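Local structure of putative antioxidant defense protein Mlr4105 (Mesorhizobium loti, 3C1L) at residues E18-K21 with A22-K26; L124-A127 with V128-E132. The protein probably acts as a peroxiredoxin-type antioxidant enzyme of the AhpD-like carboxymuconolactone decarboxylase family. All coordinates share one frame; numbering follows the deposited sequence.

Interaction 1. Residues E18-K21 with A22-K26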
ATOM      1  N   GLU B  18      21.873 -23.030 -35.516  1.00 29.37           N
ATOM      2  CA  GLU B  18      21.310 -24.319 -35.925  1.00 29.57           C
ATOM      3  C   GLU B  18      20.816 -25.202 -34.761  1.00 30.38           C
ATOM      4  O   GLU B  18      19.816 -25.918 -34.923  1.00 30.87           O
ATOM      5  CB  GLU B  18      22.290 -25.079 -36.795  1.00 30.25           C
ATOM      6  CG  GLU B  18      22.221 -24.638 -38.260  1.00 37.23           C
ATOM      7  CD  GLU B  18      20.853 -24.905 -38.878  1.00 40.52           C
ATOM      8  OE1 GLU B  18      19.982 -25.522 -38.207  1.00 45.94           O
ATOM      9  OE2 GLU B  18      20.656 -24.504 -40.036  1.00 40.71           O
ATOM     10  N   PRO B  19      21.516 -25.172 -33.608  1.00 28.75           N
ATOM     11  CA  PRO B  19      21.021 -25.755 -32.380  1.00 28.36           C
ATOM     12  C   PRO B  19      19.667 -25.218 -31.910  1.00 27.31           C
ATOM     13  O   PRO B  19      18.847 -25.990 -31.435  1.00 29.26           O
ATOM     14  CB  PRO B  19      22.118 -25.404 -31.375  1.00 28.75           C
ATOM     15  CG  PRO B  19      23.346 -25.384 -32.170  1.00 27.16           C
ATOM     16  CD  PRO B  19      22.980 -25.014 -33.567  1.00 29.34           C
ATOM     17  N   THR B  20      19.432 -23.922 -32.036  1.00 26.93           N
ATOM     18  CA  THR B  20      18.166 -23.334 -31.604  1.00 25.33           C
ATOM     19  C   THR B  20      17.019 -23.643 -32.547  1.00 26.04           C
ATOM     20  O   THR B  20      15.907 -23.926 -32.113  1.00 25.73           O
ATOM     21  CB  THR B  20      18.312 -21.843 -31.426  1.00 26.77           C
ATOM     22  OG1 THR B  20      19.253 -21.628 -30.374  1.00 29.42           O
ATOM     23  CG2 THR B  20      16.975 -21.156 -31.071  1.00 22.04           C
ATOM     24  N   LYS B  21      17.296 -23.589 -33.838  1.00 26.12           N
ATOM     25  CA  LYS B  21      16.325 -24.032 -34.835  1.00 27.97           C
ATOM     26  C   LYS B  21      15.824 -25.468 -34.537  1.00 28.18           C
ATOM     27  O   LYS B  21      14.614 -25.727 -34.511  1.00 27.68           O
ATOM     28  CB  LYS B  21      16.954 -23.959 -36.228  1.00 26.77           C
ATOM     29  CG  LYS B  21      17.366 -22.548 -36.672  1.00 24.39           C
ATOM     30  CD  LYS B  21      17.730 -22.546 -38.168  1.00 27.94           C
ATOM     31  CE  LYS B  21      18.745 -21.461 -38.550  1.00 26.55           C
ATOM     32  NZ  LYS B  21      19.390 -21.740 -39.901  1.00 26.05           N
ATOM     33  N   ALA B  22      16.773 -26.374 -34.291  1.00 27.99           N
ATOM     34  CA  ALA B  22      16.495 -27.770 -33.908  1.00 26.78           C
ATOM     35  C   ALA B  22      15.675 -27.894 -32.619  1.00 26.84           C
ATOM     36  O   ALA B  22      14.665 -28.633 -32.563  1.00 26.46           O
ATOM     37  CB  ALA B  22      17.811 -28.541 -33.767  1.00 24.88           C
ATOM     38  N   TYR B  23      16.111 -27.176 -31.586  1.00 25.98           N
ATOM     39  CA  TYR B  23      15.459 -27.192 -30.310  1.00 26.37           C
ATOM     40  C   TYR B  23      14.002 -26.739 -30.397  1.00 28.04           C
ATOM     41  O   TYR B  23      13.112 -27.311 -29.752  1.00 26.13           O
ATOM     42  CB  TYR B  23      16.188 -26.252 -29.347  1.00 28.12           C
ATOM     43  CG  TYR B  23      15.536 -26.226 -27.992  1.00 29.61           C
ATOM     44  CD1 TYR B  23      15.594 -27.332 -27.143  1.00 33.37           C
ATOM     45  CD2 TYR B  23      14.804 -25.110 -27.573  1.00 31.98           C
ATOM     46  CE1 TYR B  23      14.966 -27.303 -25.908  1.00 30.10           C
ATOM     47  CE2 TYR B  23      14.192 -25.086 -26.364  1.00 31.55           C
ATOM     48  CZ  TYR B  23      14.278 -26.177 -25.545  1.00 31.27           C
ATOM     49  OH  TYR B  23      13.657 -26.118 -24.353  1.00 32.24           O
ATOM     50  N   PHE B  24      13.802 -25.656 -31.145  1.00 27.60           N
ATOM     51  CA  PHE B  24      12.482 -25.108 -31.452  1.00 26.11           C
ATOM     52  C   PHE B  24      11.685 -26.065 -32.349  1.00 26.05           C
ATOM     53  O   PHE B  24      10.483 -26.179 -32.215  1.00 26.39           O
ATOM     54  CB  PHE B  24      12.661 -23.768 -32.196  1.00 27.44           C
ATOM     55  CG  PHE B  24      13.042 -22.586 -31.313  1.00 25.61           C
ATOM     56  CD1 PHE B  24      13.268 -22.730 -29.920  1.00 27.88           C
ATOM     57  CD2 PHE B  24      13.172 -21.319 -31.884  1.00 25.76           C
ATOM     58  CE1 PHE B  24      13.598 -21.619 -29.130  1.00 25.90           C
ATOM     59  CE2 PHE B  24      13.516 -20.206 -31.097  1.00 25.45           C
ATOM     60  CZ  PHE B  24      13.735 -20.352 -29.738  1.00 24.31           C
ATOM     61  N   ALA B  25      12.350 -26.731 -33.293  1.00 27.92           N
ATOM     62  CA  ALA B  25      11.675 -27.774 -34.084  1.00 28.14           C
ATOM     63  C   ALA B  25      11.025 -28.814 -33.153  1.00 29.75           C
ATOM     64  O   ALA B  25       9.877 -29.230 -33.368  1.00 31.60           O
ATOM     65  CB  ALA B  25      12.632 -28.429 -35.070  1.00 26.93           C
ATOM     66  N   LYS B  26      11.728 -29.171 -32.081  1.00 30.41           N
ATOM     67  CA  LYS B  26      11.211 -30.112 -31.079  1.00 30.99           C
ATOM     68  C   LYS B  26      10.127 -29.589 -30.133  1.00 33.56           C
ATOM     69  O   LYS B  26       9.199 -30.336 -29.818  1.00 34.26           O
ATOM     70  CB  LYS B  26      12.377 -30.725 -30.295  1.00 32.89           C
ATOM     71  CG  LYS B  26      13.236 -31.589 -31.211  1.00 36.05           C
ATOM     72  CD  LYS B  26      14.244 -32.460 -30.461  1.00 47.52           C
ATOM     73  CE  LYS B  26      15.666 -31.898 -30.550  1.00 48.10           C
ATOM     74  NZ  LYS B  26      15.688 -30.498 -30.080  1.00 36.57           N
TER

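Interaction 2. Residues L124-A127 with V128-E132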
ATOM      1  N   LEU B 124       0.195 -21.498  -0.929  1.00 27.60           N
ATOM      2  CA  LEU B 124      -0.225 -20.371  -1.697  1.00 27.24           C
ATOM      3  C   LEU B 124      -0.246 -19.159  -0.795  1.00 29.02           C
ATOM      4  O   LEU B 124       0.133 -18.087  -1.218  1.00 27.15           O
ATOM      5  CB  LEU B 124      -1.613 -20.639  -2.336  1.00 27.27           C
ATOM      6  CG  LEU B 124      -1.694 -21.624  -3.536  1.00 30.44           C
ATOM      7  CD1 LEU B 124      -3.073 -21.599  -4.235  1.00 25.55           C
ATOM      8  CD2 LEU B 124      -0.613 -21.385  -4.558  1.00 26.90           C
ATOM      9  N   GLU B 125      -0.655 -19.318   0.455  1.00 28.39           N
ATOM     10  CA  GLU B 125      -0.599 -18.178   1.368  1.00 30.39           C
ATOM     11  C   GLU B 125       0.855 -17.743   1.623  1.00 29.28           C
ATOM     12  O   GLU B 125       1.134 -16.534   1.689  1.00 28.02           O
ATOM     13  CB  GLU B 125      -1.337 -18.464   2.683  1.00 30.71           C
ATOM     14  CG  GLU B 125      -2.882 -18.622   2.532  1.00 34.95           C
ATOM     15  CD  GLU B 125      -3.643 -17.316   2.274  1.00 48.81           C
ATOM     16  OE1 GLU B 125      -2.994 -16.250   2.077  1.00 48.06           O
ATOM     17  OE2 GLU B 125      -4.912 -17.359   2.269  1.00 53.18           O
ATOM     18  N   PHE B 126       1.785 -18.699   1.733  1.00 28.51           N
ATOM     19  CA  PHE B 126       3.198 -18.308   1.828  1.00 28.60           C
ATOM     20  C   PHE B 126       3.662 -17.509   0.559  1.00 27.37           C
ATOM     21  O   PHE B 126       4.275 -16.429   0.650  1.00 25.75           O
ATOM     22  CB  PHE B 126       4.052 -19.511   2.050  1.00 27.49           C
ATOM     23  CG  PHE B 126       5.489 -19.209   2.267  1.00 31.28           C
ATOM     24  CD1 PHE B 126       5.934 -18.744   3.503  1.00 31.37           C
ATOM     25  CD2 PHE B 126       6.421 -19.427   1.253  1.00 35.49           C
ATOM     26  CE1 PHE B 126       7.269 -18.465   3.732  1.00 27.41           C
ATOM     27  CE2 PHE B 126       7.787 -19.125   1.453  1.00 32.30           C
ATOM     28  CZ  PHE B 126       8.213 -18.658   2.712  1.00 34.10           C
ATOM     29  N   ALA B 127       3.355 -18.052  -0.609  1.00 26.73           N
ATOM     30  CA  ALA B 127       3.658 -17.388  -1.910  1.00 27.74           C
ATOM     31  C   ALA B 127       3.091 -15.958  -2.003  1.00 27.60           C
ATOM     32  O   ALA B 127       3.760 -15.063  -2.522  1.00 32.27           O
ATOM     33  CB  ALA B 127       3.149 -18.241  -3.064  1.00 26.64           C
ATOM     34  N   VAL B 128       1.854 -15.748  -1.547  1.00 27.91           N
ATOM     35  CA  VAL B 128       1.241 -14.410  -1.470  1.00 29.33           C
ATOM     36  C   VAL B 128       2.048 -13.463  -0.601  1.00 28.34           C
ATOM     37  O   VAL B 128       2.405 -12.381  -1.041  1.00 27.39           O
ATOM     38  CB  VAL B 128      -0.212 -14.422  -0.895  1.00 33.35           C
ATOM     39  CG1 VAL B 128      -0.648 -13.016  -0.583  1.00 33.93           C
ATOM     40  CG2 VAL B 128      -1.186 -15.065  -1.868  1.00 28.74           C
ATOM     41  N   LYS B 129       2.406 -13.907   0.601  1.00 29.26           N
ATOM     42  CA  LYS B 129       3.249 -13.087   1.509  1.00 28.33           C
ATOM     43  C   LYS B 129       4.652 -12.821   0.951  1.00 27.32           C
ATOM     44  O   LYS B 129       5.144 -11.727   0.993  1.00 28.22           O
ATOM     45  CB  LYS B 129       3.370 -13.716   2.922  1.00 27.93           C
ATOM     46  CG  LYS B 129       3.968 -12.724   3.906  1.00 30.60           C
ATOM     47  CD  LYS B 129       3.908 -13.132   5.305  1.00 29.66           C
ATOM     48  CE  LYS B 129       4.547 -12.068   6.176  1.00 31.60           C
ATOM     49  NZ  LYS B 129       4.635 -12.562   7.592  1.00 32.64           N
ATOM     50  N   LEU B 130       5.289 -13.828   0.397  1.00 26.97           N
ATOM     51  CA  LEU B 130       6.591 -13.628  -0.269  1.00 28.31           C
ATOM     52  C   LEU B 130       6.470 -12.664  -1.491  1.00 25.86           C
ATOM     53  O   LEU B 130       7.428 -12.003  -1.838  1.00 26.35           O
ATOM     54  CB  LEU B 130       7.202 -14.964  -0.732  1.00 29.17           C
ATOM     55  CG  LEU B 130       8.685 -14.924  -1.111  1.00 27.84           C
ATOM     56  CD1 LEU B 130       9.497 -14.549   0.144  1.00 29.55           C
ATOM     57  CD2 LEU B 130       9.086 -16.218  -1.645  1.00 30.64           C
ATOM     58  N   THR B 131       5.312 -12.616  -2.130  1.00 25.82           N
ATOM     59  CA  THR B 131       5.086 -11.728  -3.319  1.00 25.80           C
ATOM     60  C   THR B 131       4.799 -10.287  -2.908  1.00 26.77           C
ATOM     61  O   THR B 131       5.310  -9.322  -3.520  1.00 28.48           O
ATOM     62  CB  THR B 131       3.957 -12.260  -4.222  1.00 25.45           C
ATOM     63  OG1 THR B 131       4.335 -13.554  -4.719  1.00 25.71           O
ATOM     64  CG2 THR B 131       3.672 -11.341  -5.417  1.00 25.14           C
ATOM     65  N   GLU B 132       3.997 -10.123  -1.869  1.00 28.07           N
ATOM     66  CA  GLU B 132       3.565  -8.783  -1.424  1.00 26.34           C
ATOM     67  C   GLU B 132       4.471  -8.099  -0.410  1.00 27.96           C
ATOM     68  O   GLU B 132       4.558  -6.873  -0.366  1.00 27.00           O
ATOM     69  CB  GLU B 132       2.168  -8.839  -0.830  1.00 28.90           C
ATOM     70  CG  GLU B 132       1.074  -9.344  -1.782  1.00 30.05           C
ATOM     71  CD  GLU B 132      -0.297  -9.477  -1.112  1.00 41.16           C
ATOM     72  OE1 GLU B 132      -0.433  -9.471   0.163  1.00 35.54           O
ATOM     73  OE2 GLU B 132      -1.245  -9.639  -1.892  1.00 39.74           O
TER

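Interaction 1. Residues E18-K21 with A22-K26
The methyl group of T20 rests on one face of the F24 ring, one helical turn further on. Its CG2 lies 3.6 Å from the centroid of the F24 ring and 15° off the ring normal, which meets the definition of a CH-pi contact. The two side chains run side by side in the same direction. Torsions explain the fit: a chi1 of -64° places T20 OG1 beside the backbone N and leaves CG2 anti to that N, while F24 CG is anti to its carbonyl carbon (chi1 -77°), which lays the ring alongside T20. T20 OG1 thereby faces other partners, and hydrogen bonds to D45 OD1 and S17 OG satisfy this buried hydroxyl. L16, V34, L38 and A42 also pack against F24. Beneath the side chains, F24 N donates to T20 O at 2.9 Å, and A22, Y23 and A25 repeat the same i to i+4 bond. On the exposed flank, the extended K21 chain brings NZ to 3.0 Å from E18 OE2, a salt bridge that meets the carboxylate from above its plane. K26 folds back instead: K26 NZ lies 3.3 Å from A22 O, which K26 N reaches from the opposite face of the carbonyl. These features fit an amphipathic surface alpha-helix, here the opening of helix 18-31, with T20 and Y23 against helix 45-60.

Interaction 2. Residues L124-A127 with V128-E132
From L124 to T131 the backbone keeps alpha-helical i to i+4 bonding, with L130 N to F126 O at 2.8 Å and an N-H...O angle of 173°, against 132° for T131 N to A127 O. That less straight bond has a companion, because T131 OG1 also donates to A127 O, at 2.7 Å. The two donors reach A127 O from opposite faces of its carbonyl plane. A chi1 of -62° sets T131 OG1 beside its own backbone N, where it can turn back one helical turn to the carbonyl; N166 ND2 is a further partner of the hydroxyl. V128 uses one branch for the local packing, CG2 lying 3.4 Å from L124 O. F126 and L130 meet more loosely: CE2 of F126 is 4.4 Å from CD2 of L130, an oblique apolar approach. The K129 chain is extended beyond CG, and NZ is held by a salt bridge to D141 and a hydrogen bond to K136 O. In the second subunit A174 packs against F126 and L130 and R170 binds L130 O and T131 O, while E132 OE1 pairs with K136 NZ of the third subunit. In chemical terms, the buried threonine hydroxyl is satisfied within its own chain, whereas carbonyls and a carboxylate near the C-terminal end of helix 118-132 are engaged by cationic side chains across subunit interfaces.

Overall arrangement
Both contacts are local turns of separate helices in an all-helical chain: interaction 1 opens helix 18-31, and interaction 2 lies in the later part of helix 118-132. They follow in series along the sequence, with helices 36-40, 45-60, 67-80, 84-98 and 101-109 between them. Their centres are 37 Å apart, on opposite sides of the chain's centre, and their nearest atoms remain about 25 Å apart, so neither touches the other. Interaction 1, 23 Å from that centre, is a surface contact that no other chain of the six-chain assembly touches. Interaction 2, at 14 Å, is buried and meets two neighbouring subunits, so it belongs to the region that ties subunits together.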